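Local atomic coordinates of serine protease pet (PDB entry 4OM9), a protein that acts as a secreted serine protease and enterotoxin of enteroaggregative Escherichia coli, and probably cleaves alpha-fodrin in host cells. Residues 153-156 and 161-164; 412-417 and 436-441; 458-463 and 503-508; 530-535 and 540-545. All coordinates share one frame; numbering follows the deposited sequence.

Contact 1 of 4, residues 153-156 and 161-164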
loop_
_atom_site.group_PDB
_atom_site.type_symbol
_atom_site.label_atom_id
_atom_site.label_comp_id
_atom_site.label_asym_id
_atom_site.label_seq_id
_atom_site.Cartn_x
_atom_site.Cartn_y
_atom_site.Cartn_z
ATOM N N GLY A 153 -20.014 18.636 20.565
ATOM C CA GLY A 153 -21.227 19.103 21.215
ATOM C C GLY A 153 -22.483 18.349 20.794
ATOM O O GLY A 153 -22.408 17.330 20.130
ATOM N N ASN A 154 -23.644 18.845 21.204
ATOM C CA ASN A 154 -24.915 18.272 20.794
ATOM C C ASN A 154 -24.983 18.308 19.280
ATOM O O ASN A 154 -24.894 19.375 18.669
ATOM C CB ASN A 154 -26.084 19.037 21.406
ATOM C CG ASN A 154 -27.338 18.196 21.510
ATOM O OD1 ASN A 154 -27.501 17.205 20.798
ATOM N ND2 ASN A 154 -28.237 18.592 22.398
ATOM N N THR A 155 -25.122 17.138 18.673
ATOM C CA THR A 155 -24.774 17.006 17.274
ATOM C C THR A 155 -25.991 16.953 16.371
ATOM O O THR A 155 -26.958 16.245 16.635
ATOM C CB THR A 155 -23.887 15.756 17.071
ATOM O OG1 THR A 155 -22.618 15.985 17.683
ATOM C CG2 THR A 155 -23.676 15.461 15.583
ATOM N N THR A 156 -25.923 17.721 15.294
ATOM C CA THR A 156 -27.034 17.855 14.362
ATOM C C THR A 156 -26.506 17.944 12.947
ATOM O O THR A 156 -25.484 18.597 12.708
ATOM C CB THR A 156 -27.886 19.113 14.654
ATOM O OG1 THR A 156 -28.266 19.131 16.032
ATOM C CG2 THR A 156 -29.149 19.121 13.805
ATOM N N LYS A 161 -31.569 15.580 14.230
ATOM C CA LYS A 161 -31.104 15.659 15.606
ATOM C C LYS A 161 -30.729 14.280 16.119
ATOM O O LYS A 161 -31.583 13.409 16.287
ATOM C CB LYS A 161 -32.171 16.285 16.499
ATOM C CG LYS A 161 -32.899 17.450 15.844
ATOM C CD LYS A 161 -33.964 18.067 16.745
ATOM C CE LYS A 161 -33.371 19.130 17.652
ATOM N NZ LYS A 161 -34.421 19.934 18.351
ATOM N N THR A 162 -29.438 14.095 16.360
ATOM C CA THR A 162 -28.915 12.859 16.932
ATOM C C THR A 162 -29.162 12.794 18.430
ATOM O O THR A 162 -29.233 11.711 19.009
ATOM C CB THR A 162 -27.413 12.733 16.693
ATOM O OG1 THR A 162 -26.724 13.554 17.640
ATOM C CG2 THR A 162 -27.072 13.196 15.290
ATOM N N SER A 163 -29.281 13.971 19.039
ATOM C CA SER A 163 -29.379 14.125 20.484
ATOM C C SER A 163 -28.165 13.519 21.171
ATOM O O SER A 163 -28.234 13.105 22.330
ATOM C CB SER A 163 -30.668 13.497 21.016
ATOM O OG SER A 163 -31.764 14.382 20.842
ATOM N N GLN A 164 -27.049 13.478 20.455
ATOM C CA GLN A 164 -25.837 12.905 21.011
ATOM C C GLN A 164 -24.847 13.996 21.389
ATOM O O GLN A 164 -24.499 14.837 20.563
ATOM C CB GLN A 164 -25.186 11.934 20.020
ATOM C CG GLN A 164 -26.056 10.751 19.586
ATOM C CD GLN A 164 -26.455 9.853 20.733
ATOM O OE1 GLN A 164 -25.607 9.357 21.483
ATOM N NE2 GLN A 164 -27.759 9.647 20.888
HETATM O O HOH W 1 -28.906 16.948 18.403
#

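Contact 2 of 4, residues 412-417 and 436-441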
loop_
_atom_site.group_PDB
_atom_site.type_symbol
_atom_site.label_atom_id
_atom_site.label_comp_id
_atom_site.label_asym_id
_atom_site.label_seq_id
_atom_site.Cartn_x
_atom_site.Cartn_y
_atom_site.Cartn_z
ATOM N N ASN A 412 12.484 -14.669 25.020
ATOM C CA ASN A 412 11.092 -14.730 25.447
ATOM C C ASN A 412 10.666 -13.491 26.251
ATOM O O ASN A 412 9.989 -13.592 27.274
ATOM C CB ASN A 412 10.864 -15.995 26.270
ATOM C CG ASN A 412 9.448 -16.533 26.136
ATOM O OD1 ASN A 412 8.860 -16.506 25.052
ATOM N ND2 ASN A 412 8.896 -17.023 27.237
ATOM N N ALA A 413 11.092 -12.328 25.781
ATOM C CA ALA A 413 10.809 -11.058 26.457
ATOM C C ALA A 413 9.361 -10.596 26.340
ATOM O O ALA A 413 8.917 -9.838 27.173
ATOM C CB ALA A 413 11.721 -9.972 25.928
ATOM N N LEU A 414 8.633 -11.027 25.313
ATOM C CA LEU A 414 7.241 -10.612 25.154
ATOM C C LEU A 414 6.345 -11.478 26.018
ATOM O O LEU A 414 6.841 -12.328 26.765
ATOM C CB LEU A 414 6.805 -10.656 23.678
ATOM C CG LEU A 414 7.109 -9.378 22.888
ATOM C CD1 LEU A 414 6.784 -9.513 21.365
ATOM C CD2 LEU A 414 6.426 -8.112 23.479
ATOM N N GLY A 415 5.038 -11.247 25.934
ATOM C CA GLY A 415 4.074 -11.848 26.837
ATOM C C GLY A 415 3.359 -13.078 26.317
ATOM O O GLY A 415 3.737 -13.651 25.299
ATOM N N GLU A 416 2.302 -13.479 27.019
ATOM C CA GLU A 416 1.561 -14.695 26.684
ATOM C C GLU A 416 0.335 -14.390 25.832
ATOM O O GLU A 416 -0.048 -13.231 25.691
ATOM C CB GLU A 416 1.125 -15.423 27.962
ATOM C CG GLU A 416 2.276 -15.690 28.942
ATOM C CD GLU A 416 1.820 -16.343 30.242
ATOM O OE1 GLU A 416 2.697 -16.807 31.004
ATOM O OE2 GLU A 416 0.593 -16.386 30.500
ATOM N N GLY A 417 -0.284 -15.442 25.294
ATOM C CA GLY A 417 -1.506 -15.311 24.525
ATOM C C GLY A 417 -1.295 -15.124 23.030
ATOM O O GLY A 417 -0.172 -14.974 22.553
ATOM N N HIS A 436 16.187 -11.281 17.730
ATOM C CA HIS A 436 15.371 -12.356 18.305
ATOM C C HIS A 436 14.273 -12.825 17.341
ATOM O O HIS A 436 13.823 -12.062 16.484
ATOM C CB HIS A 436 14.743 -11.899 19.620
ATOM C CG HIS A 436 15.744 -11.502 20.657
ATOM N ND1 HIS A 436 16.364 -12.423 21.492
ATOM C CD2 HIS A 436 16.255 -10.296 20.995
ATOM C CE1 HIS A 436 17.205 -11.795 22.288
ATOM N NE2 HIS A 436 17.156 -10.499 22.013
ATOM N N ASN A 437 13.855 -14.080 17.488
ATOM C CA ASN A 437 12.726 -14.631 16.748
ATOM C C ASN A 437 11.475 -14.496 17.597
ATOM O O ASN A 437 11.501 -14.800 18.790
ATOM C CB ASN A 437 12.954 -16.111 16.385
ATOM C CG ASN A 437 14.236 -16.351 15.558
ATOM O OD1 ASN A 437 14.663 -15.508 14.773
ATOM N ND2 ASN A 437 14.839 -17.530 15.734
ATOM N N GLN A 438 10.382 -14.035 17.017
ATOM C CA GLN A 438 9.134 -13.914 17.760
ATOM C C GLN A 438 7.959 -14.482 16.981
ATOM O O GLN A 438 7.857 -14.326 15.772
ATOM C CB GLN A 438 8.837 -12.458 18.126
ATOM C CG GLN A 438 7.493 -12.287 18.866
ATOM C CD GLN A 438 7.516 -12.833 20.305
ATOM O OE1 GLN A 438 8.483 -12.609 21.045
ATOM N NE2 GLN A 438 6.447 -13.544 20.705
ATOM N N THR A 439 7.077 -15.146 17.711
ATOM C CA THR A 439 5.908 -15.787 17.141
ATOM C C THR A 439 4.644 -15.126 17.639
ATOM O O THR A 439 4.503 -14.875 18.831
ATOM C CB THR A 439 5.849 -17.270 17.518
ATOM O OG1 THR A 439 7.040 -17.929 17.066
ATOM C CG2 THR A 439 4.603 -17.921 16.924
ATOM N N PHE A 440 3.736 -14.843 16.720
ATOM C CA PHE A 440 2.397 -14.423 17.069
ATOM C C PHE A 440 1.388 -15.361 16.416
ATOM O O PHE A 440 1.523 -15.724 15.242
ATOM C CB PHE A 440 2.096 -12.988 16.599
ATOM C CG PHE A 440 3.099 -11.945 17.024
ATOM C CD1 PHE A 440 4.309 -11.812 16.366
ATOM C CD2 PHE A 440 2.772 -11.015 18.019
ATOM C CE1 PHE A 440 5.207 -10.823 16.723
ATOM C CE2 PHE A 440 3.655 -10.018 18.379
ATOM C CZ PHE A 440 4.880 -9.926 17.732
ATOM N N LYS A 441 0.374 -15.750 17.162
ATOM C CA LYS A 441 -0.829 -16.246 16.552
ATOM C C LYS A 441 -1.424 -15.096 15.705
ATOM O O LYS A 441 -1.857 -15.302 14.572
ATOM C CB LYS A 441 -1.801 -16.703 17.627
ATOM C CG LYS A 441 -2.956 -17.542 17.153
ATOM C CD LYS A 441 -2.774 -19.008 17.546
ATOM C CE LYS A 441 -4.126 -19.722 17.529
ATOM N NZ LYS A 441 -4.964 -19.322 16.339
HETATM O O HOH W 2 8.474 -13.536 23.762
HETATM O O HOH W 3 5.901 -14.155 23.600
#

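Contact 3 of 4, residues 458-463 and 503-508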
loop_
_atom_site.group_PDB
_atom_site.type_symbol
_atom_site.label_atom_id
_atom_site.label_comp_id
_atom_site.label_asym_id
_atom_site.label_seq_id
_atom_site.Cartn_x
_atom_site.Cartn_y
_atom_site.Cartn_z
ATOM N N THR A 458 23.194 -8.204 11.626
ATOM C CA THR A 458 24.077 -9.359 11.526
ATOM C C THR A 458 23.401 -10.653 11.954
ATOM O O THR A 458 23.938 -11.732 11.752
ATOM C CB THR A 458 25.350 -9.167 12.375
ATOM O OG1 THR A 458 24.985 -8.890 13.732
ATOM C CG2 THR A 458 26.197 -8.025 11.829
ATOM N N LYS A 459 22.232 -10.535 12.564
ATOM C CA LYS A 459 21.466 -11.701 12.968
ATOM C C LYS A 459 20.009 -11.471 12.602
ATOM O O LYS A 459 19.340 -10.592 13.149
ATOM C CB LYS A 459 21.611 -11.973 14.460
ATOM C CG LYS A 459 20.730 -13.098 14.975
ATOM C CD LYS A 459 21.087 -13.448 16.437
ATOM C CE LYS A 459 20.435 -14.775 16.869
ATOM N NZ LYS A 459 20.386 -15.775 15.732
ATOM N N GLU A 460 19.528 -12.262 11.655
ATOM C CA GLU A 460 18.203 -12.046 11.106
ATOM C C GLU A 460 17.156 -12.548 12.080
ATOM O O GLU A 460 17.370 -13.559 12.756
ATOM C CB GLU A 460 18.074 -12.732 9.737
ATOM C CG GLU A 460 16.753 -13.396 9.486
ATOM C CD GLU A 460 16.700 -14.022 8.103
ATOM O OE1 GLU A 460 16.880 -15.262 7.993
ATOM O OE2 GLU A 460 16.496 -13.271 7.125
ATOM N N SER A 461 16.042 -11.822 12.154
ATOM C CA SER A 461 14.930 -12.158 13.023
ATOM C C SER A 461 13.843 -12.873 12.248
ATOM O O SER A 461 13.362 -12.372 11.228
ATOM C CB SER A 461 14.337 -10.900 13.677
ATOM O OG SER A 461 15.132 -10.404 14.748
ATOM N N VAL A 462 13.436 -14.038 12.734
ATOM C CA VAL A 462 12.316 -14.726 12.108
ATOM C C VAL A 462 11.041 -14.281 12.786
ATOM O O VAL A 462 10.872 -14.461 13.995
ATOM C CB VAL A 462 12.417 -16.251 12.199
ATOM C CG1 VAL A 462 11.194 -16.887 11.539
ATOM C CG2 VAL A 462 13.694 -16.741 11.562
ATOM N N LEU A 463 10.153 -13.676 12.003
ATOM C CA LEU A 463 8.837 -13.310 12.491
ATOM C C LEU A 463 7.804 -14.342 12.019
ATOM O O LEU A 463 7.535 -14.466 10.826
ATOM C CB LEU A 463 8.478 -11.909 12.018
ATOM C CG LEU A 463 7.017 -11.483 12.136
ATOM C CD1 LEU A 463 6.615 -11.423 13.596
ATOM C CD2 LEU A 463 6.807 -10.139 11.471
ATOM N N GLN A 503 8.577 -5.197 3.795
ATOM C CA GLN A 503 9.942 -5.266 3.302
ATOM C C GLN A 503 10.647 -6.349 4.097
ATOM O O GLN A 503 10.884 -6.183 5.294
ATOM C CB GLN A 503 10.652 -3.915 3.460
ATOM C CG GLN A 503 12.146 -3.942 3.198
ATOM C CD GLN A 503 12.470 -4.275 1.759
ATOM O OE1 GLN A 503 12.103 -3.531 0.843
ATOM N NE2 GLN A 503 13.141 -5.417 1.541
ATOM N N ALA A 504 10.970 -7.459 3.450
ATOM C CA ALA A 504 11.513 -8.610 4.153
ATOM C C ALA A 504 12.604 -9.306 3.345
ATOM O O ALA A 504 12.557 -9.321 2.115
ATOM C CB ALA A 504 10.395 -9.592 4.484
ATOM N N ASN A 505 13.589 -9.880 4.035
ATOM C CA ASN A 505 14.606 -10.669 3.358
ATOM C C ASN A 505 13.924 -11.746 2.539
ATOM O O ASN A 505 14.187 -11.897 1.357
ATOM C CB ASN A 505 15.578 -11.298 4.354
ATOM C CG ASN A 505 16.188 -10.278 5.304
ATOM O OD1 ASN A 505 16.451 -9.140 4.925
ATOM N ND2 ASN A 505 16.406 -10.686 6.549
ATOM N N SER A 506 13.016 -12.475 3.174
ATOM C CA SER A 506 12.316 -13.550 2.497
ATOM C C SER A 506 11.021 -13.840 3.211
ATOM O O SER A 506 10.791 -13.362 4.317
ATOM C CB SER A 506 13.171 -14.823 2.420
ATOM O OG SER A 506 13.384 -15.382 3.708
ATOM N N ILE A 507 10.168 -14.618 2.558
ATOM C CA ILE A 507 8.868 -14.955 3.105
ATOM C C ILE A 507 8.608 -16.417 2.812
ATOM O O ILE A 507 8.804 -16.874 1.682
ATOM C CB ILE A 507 7.731 -14.096 2.506
ATOM C CG1 ILE A 507 7.871 -12.623 2.906
ATOM C CG2 ILE A 507 6.383 -14.620 2.948
ATOM C CD1 ILE A 507 6.890 -11.691 2.165
ATOM N N SER A 508 8.171 -17.156 3.821
ATOM C CA SER A 508 7.927 -18.572 3.630
ATOM C C SER A 508 6.547 -18.958 4.137
ATOM O O SER A 508 6.155 -18.605 5.245
ATOM C CB SER A 508 9.009 -19.396 4.317
ATOM O OG SER A 508 8.458 -20.595 4.803
HETATM O O HOH W 4 16.184 -14.771 4.407
#

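Contact 4 of 4, residues 530-535 and 540-545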
loop_
_atom_site.group_PDB
_atom_site.type_symbol
_atom_site.label_atom_id
_atom_site.label_comp_id
_atom_site.label_asym_id
_atom_site.label_seq_id
_atom_site.Cartn_x
_atom_site.Cartn_y
_atom_site.Cartn_z
ATOM N N LYS A 530 -24.362 -0.930 17.267
ATOM C CA LYS A 530 -25.386 -1.082 16.245
ATOM C C LYS A 530 -26.804 -0.829 16.782
ATOM O O LYS A 530 -27.798 -1.003 16.064
ATOM C CB LYS A 530 -25.280 -2.476 15.614
ATOM C CG LYS A 530 -23.922 -2.751 14.952
ATOM C CD LYS A 530 -23.992 -3.928 13.985
ATOM C CE LYS A 530 -24.944 -3.646 12.817
ATOM N NZ LYS A 530 -25.047 -4.785 11.846
ATOM N N THR A 531 -26.892 -0.391 18.034
ATOM C CA THR A 531 -28.181 -0.081 18.643
ATOM C C THR A 531 -28.326 1.423 18.928
ATOM O O THR A 531 -27.334 2.131 19.092
ATOM C CB THR A 531 -28.375 -0.872 19.955
ATOM O OG1 THR A 531 -28.468 0.037 21.055
ATOM C CG2 THR A 531 -27.200 -1.811 20.193
ATOM N N ASN A 532 -29.566 1.898 18.969
ATOM C CA ASN A 532 -29.871 3.266 19.369
ATOM C C ASN A 532 -30.660 3.257 20.671
ATOM O O ASN A 532 -31.847 2.941 20.686
ATOM C CB ASN A 532 -30.653 4.003 18.280
ATOM C CG ASN A 532 -30.908 5.468 18.633
ATOM O OD1 ASN A 532 -30.097 6.347 18.335
ATOM N ND2 ASN A 532 -32.036 5.731 19.274
ATOM N N ASN A 533 -29.992 3.614 21.760
ATOM C CA ASN A 533 -30.537 3.438 23.103
ATOM C C ASN A 533 -31.612 4.452 23.468
ATOM O O ASN A 533 -31.627 4.993 24.569
ATOM C CB ASN A 533 -29.404 3.482 24.135
ATOM C CG ASN A 533 -28.415 2.326 23.967
ATOM O OD1 ASN A 533 -28.339 1.706 22.902
ATOM N ND2 ASN A 533 -27.657 2.034 25.021
ATOM N N CYS A 534 -32.516 4.695 22.531
ATOM C CA CYS A 534 -33.704 5.477 22.796
ATOM C C CYS A 534 -34.879 4.784 22.124
ATOM O O CYS A 534 -34.812 4.449 20.942
ATOM C CB CYS A 534 -33.545 6.908 22.291
ATOM S SG CYS A 534 -34.666 8.074 23.085
ATOM N N PRO A 535 -35.953 4.540 22.885
ATOM C CA PRO A 535 -37.129 3.820 22.383
ATOM C C PRO A 535 -37.760 4.498 21.170
ATOM O O PRO A 535 -37.681 5.724 21.044
ATOM C CB PRO A 535 -38.091 3.841 23.574
ATOM C CG PRO A 535 -37.627 4.988 24.422
ATOM C CD PRO A 535 -36.140 5.006 24.268
ATOM N N GLY A 540 -38.495 7.665 17.322
ATOM C CA GLY A 540 -38.712 7.270 15.938
ATOM C C GLY A 540 -37.514 6.670 15.218
ATOM O O GLY A 540 -36.651 6.057 15.843
ATOM N N VAL A 541 -37.462 6.856 13.900
ATOM C CA VAL A 541 -36.367 6.336 13.083
ATOM C C VAL A 541 -34.994 6.737 13.637
ATOM O O VAL A 541 -34.785 7.876 14.064
ATOM C CB VAL A 541 -36.463 6.819 11.616
ATOM C CG1 VAL A 541 -35.427 6.106 10.761
ATOM C CG2 VAL A 541 -37.862 6.594 11.050
ATOM N N ASP A 542 -34.076 5.773 13.635
ATOM C CA ASP A 542 -32.693 5.978 14.056
ATOM C C ASP A 542 -32.064 7.115 13.270
ATOM O O ASP A 542 -32.164 7.159 12.035
ATOM C CB ASP A 542 -31.894 4.687 13.850
ATOM C CG ASP A 542 -30.589 4.670 14.616
ATOM O OD1 ASP A 542 -30.002 5.747 14.860
ATOM O OD2 ASP A 542 -30.151 3.561 14.973
ATOM N N TRP A 543 -31.418 8.035 13.979
ATOM C CA TRP A 543 -30.794 9.179 13.327
ATOM C C TRP A 543 -29.696 8.713 12.369
ATOM O O TRP A 543 -29.423 9.355 11.356
ATOM C CB TRP A 543 -30.236 10.154 14.361
ATOM C CG TRP A 543 -29.161 9.596 15.269
ATOM C CD1 TRP A 543 -29.340 9.020 16.494
ATOM C CD2 TRP A 543 -27.747 9.579 15.026
ATOM N NE1 TRP A 543 -28.135 8.653 17.031
ATOM C CE2 TRP A 543 -27.142 8.986 16.155
ATOM C CE3 TRP A 543 -26.941 10.009 13.970
ATOM C CZ2 TRP A 543 -25.761 8.820 16.257
ATOM C CZ3 TRP A 543 -25.569 9.841 14.073
ATOM C CH2 TRP A 543 -24.993 9.252 15.212
ATOM N N VAL A 544 -29.076 7.590 12.702
ATOM C CA VAL A 544 -28.109 6.941 11.828
ATOM C C VAL A 544 -28.756 6.569 10.494
ATOM O O VAL A 544 -28.215 6.866 9.426
ATOM C CB VAL A 544 -27.523 5.695 12.509
ATOM C CG1 VAL A 544 -26.707 4.848 11.524
ATOM C CG2 VAL A 544 -26.680 6.116 13.691
ATOM N N THR A 545 -29.917 5.927 10.571
ATOM C CA THR A 545 -30.722 5.616 9.390
ATOM C C THR A 545 -31.136 6.905 8.662
ATOM O O THR A 545 -31.162 6.961 7.429
ATOM C CB THR A 545 -31.996 4.804 9.778
ATOM O OG1 THR A 545 -31.620 3.551 10.368
ATOM C CG2 THR A 545 -32.892 4.545 8.568
HETATM O O HOH W 5 -27.611 6.783 18.976
#

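Contact 1 of 4, residues 153-156 and 161-164
Thr-156 and Lys-161 form an antiparallel non-hydrogen-bonded pair with CA atoms 4.8 Å apart, and beyond it the two chains run back past each other, 152° apart end to end. The centre of the contact is the carbonyl oxygen of Thr-155. It accepts from Thr-162 N at 3.3 Å and from Thr-162 OG1 at 2.9 Å, with the hydroxyl tilted from the carbonyl plane. A chi1 of 79° swings OG1 over to the oxygen that Thr-162 N already meets. It also leaves the hydroxyl able to accept from Gln-164 N at 2.8 Å, making an ST turn, a role suited to a short beta-hydroxy side chain. This turn belongs to a hairpin-like excursion between strands 143-151 and 172-185 of the protease domain, probably of the chymotrypsin-like PA clan. Further along, Thr-155 N gives a weak bond to Gln-164 O, and Asn-154 CA approaches that oxygen in a CA-H...O contact. A water bridges the two chains, donating to Asn-154 OD1 and Thr-155 O and accepting from Ser-163 N, so that Thr-155 O accepts three bonds. Thr-155 turns its own hydroxyl back to Gly-153 O at 2.8 Å, while its methyl CG2 lies 4.1 Å from Thr-162 CG2.

Contact 2 of 4, residues 412-417 and 436-441
Leu-414 and Gln-438 make most of the direct contact, their side chains crossing at an angle. Leu-414 CD1 rests against the carboxamide of Gln-438, 3.5 Å from OE1. The same methyl reaches Phe-440 CZ at 4.1 Å, approaching the ring obliquely. Leucine suits this place because CD1 alone touches both groups while the rest of its apolar side chain is left to pack on other leucines.

The polar links are made through water. One water donates to Gln-438 OE1 at 2.9 Å and to Asn-412 OD1, and accepts from Leu-414 N at 3.0 Å. A second accepts from Gln-438 NE2 and donates to Gly-415 O at 2.8 Å. Gln-438 NE2 also bonds to Thr-439 O at 3.0 Å, from above the carbonyl plane. With CG anti to the backbone N (chi1 178°) and a bend at chi2, the glutamine brings its amide round to meet these partners, and bonds at both ends of the amide restrict its rotation.

The loop 412-417 lies between strands 404-408 and 422-424 of the beta-helix. Leu-414 also packs on Leu-388 of strand 385-388 and shares Leu-431 of strand 429-432 with Phe-440, while strand 438-440 pairs in parallel with strand 461-465.

Contact 3 of 4, residues 458-463 and 503-508
A corner of the right-handed beta-helix, where the chain turns at Asn-505 between strands 502-504 and 506-510, is joined here to Glu-460 at the approach to strand 461-465. Asn-505 ND2 donates to Glu-460 OE2 in a bond that is short as modelled, 2.6 Å, with an N-H...O angle of 155°. The carboxylate oxygen is met on its anti lone pair, the one directed away from OE1, and the carboxylate and amide planes are nearly coplanar, 28° apart. The glutamate chain is extended beyond CG, which lets it span backbones whose nearest CA atoms, those of Glu-460 and Asn-505, are 8.7 Å apart. In the stacked coils of this solenoid, strand 481-486 runs between strands 461-465 and 506-510 and pairs in parallel with both, so the bond bridges over an intervening coil. That coil takes part as well: Asn-480 OD1 accepts from Asn-505 ND2, and Arg-482 bonds to Ser-506 OG. An asparagine fits the corner because its amide nitrogen can serve two acceptors, Glu-460 OE2 and Asn-480 OD1, from a short side chain. Glu-460 OE2 also accepts from a water at 3.1 Å, and this water lies 2.9 Å from Ser-506 OG, hydrogen-bonded to it.

Contact 4 of 4, residues 530-535 and 540-545
Asn-532 is the residue through which the loop 530-535 meets the start of helix 543-550, and the closely packed part of the contact lies round its side chain. Its CB sits 3.4 Å from Asp-542 OD2, the two side chains crossing with amide and carboxylate planes 59° apart. With CG anti to the backbone N (chi1 -176°), Asn-532 directs its amide oxygen at the indole of Trp-543, where OD1 lies 3.3 Å from CD1. The amide is steeply inclined to the ring, 73° between planes. A water bridges the pair: it donates to Asn-532 OD1 at 2.6 Å and accepts from Trp-543 NE1 at 2.7 Å. Asp-542 is the N-cap, its OD1 accepting from Val-544 N at 3.0 Å, from above the carboxylate plane. Aspartate suits this position because its short side chain reaches the N-H of Val-544, and its charge is probably welcome at the positive end of the helix dipole. Its OD2 is held by a salt bridge from Arg-527.

Towards the other end the contact is loose. Pro-535 O and Gly-540 N are 4.3 Å apart, and the chains stand slightly further apart here, close to the turn that joins them; Gly-540 adopts a positive phi that glycine tolerates easily. Trp-543 has Val-544 CG2 over one ring face and packs on Thr-162 of the protease domain, so the start of helix 543-550 lies against the loop that follows strand 160-161.

Overall arrangement
Along the chain the contacts follow one another in series, from contact 1 to contact 4, but in space they form two pairs. Contacts 2 and 3, with centres 16 Å apart, lie in the beta-helix, where strands 438-440 and 461-465 are parallel neighbours and Asn-437 OD1 meets Val-462 N. Contacts 1 and 4 have centres 13 Å apart although nearly 370 residues separate them, and they touch where Gln-164 CG packs on Trp-543 CZ2. Contact 1 and contact 3 are far apart, about 50 Å between centres, on opposite sides of the chain's centre. The segment 540-545, inserted between beta-helix strands, thus reaches back to the protease domain, adding a tertiary contact to the covalent connection.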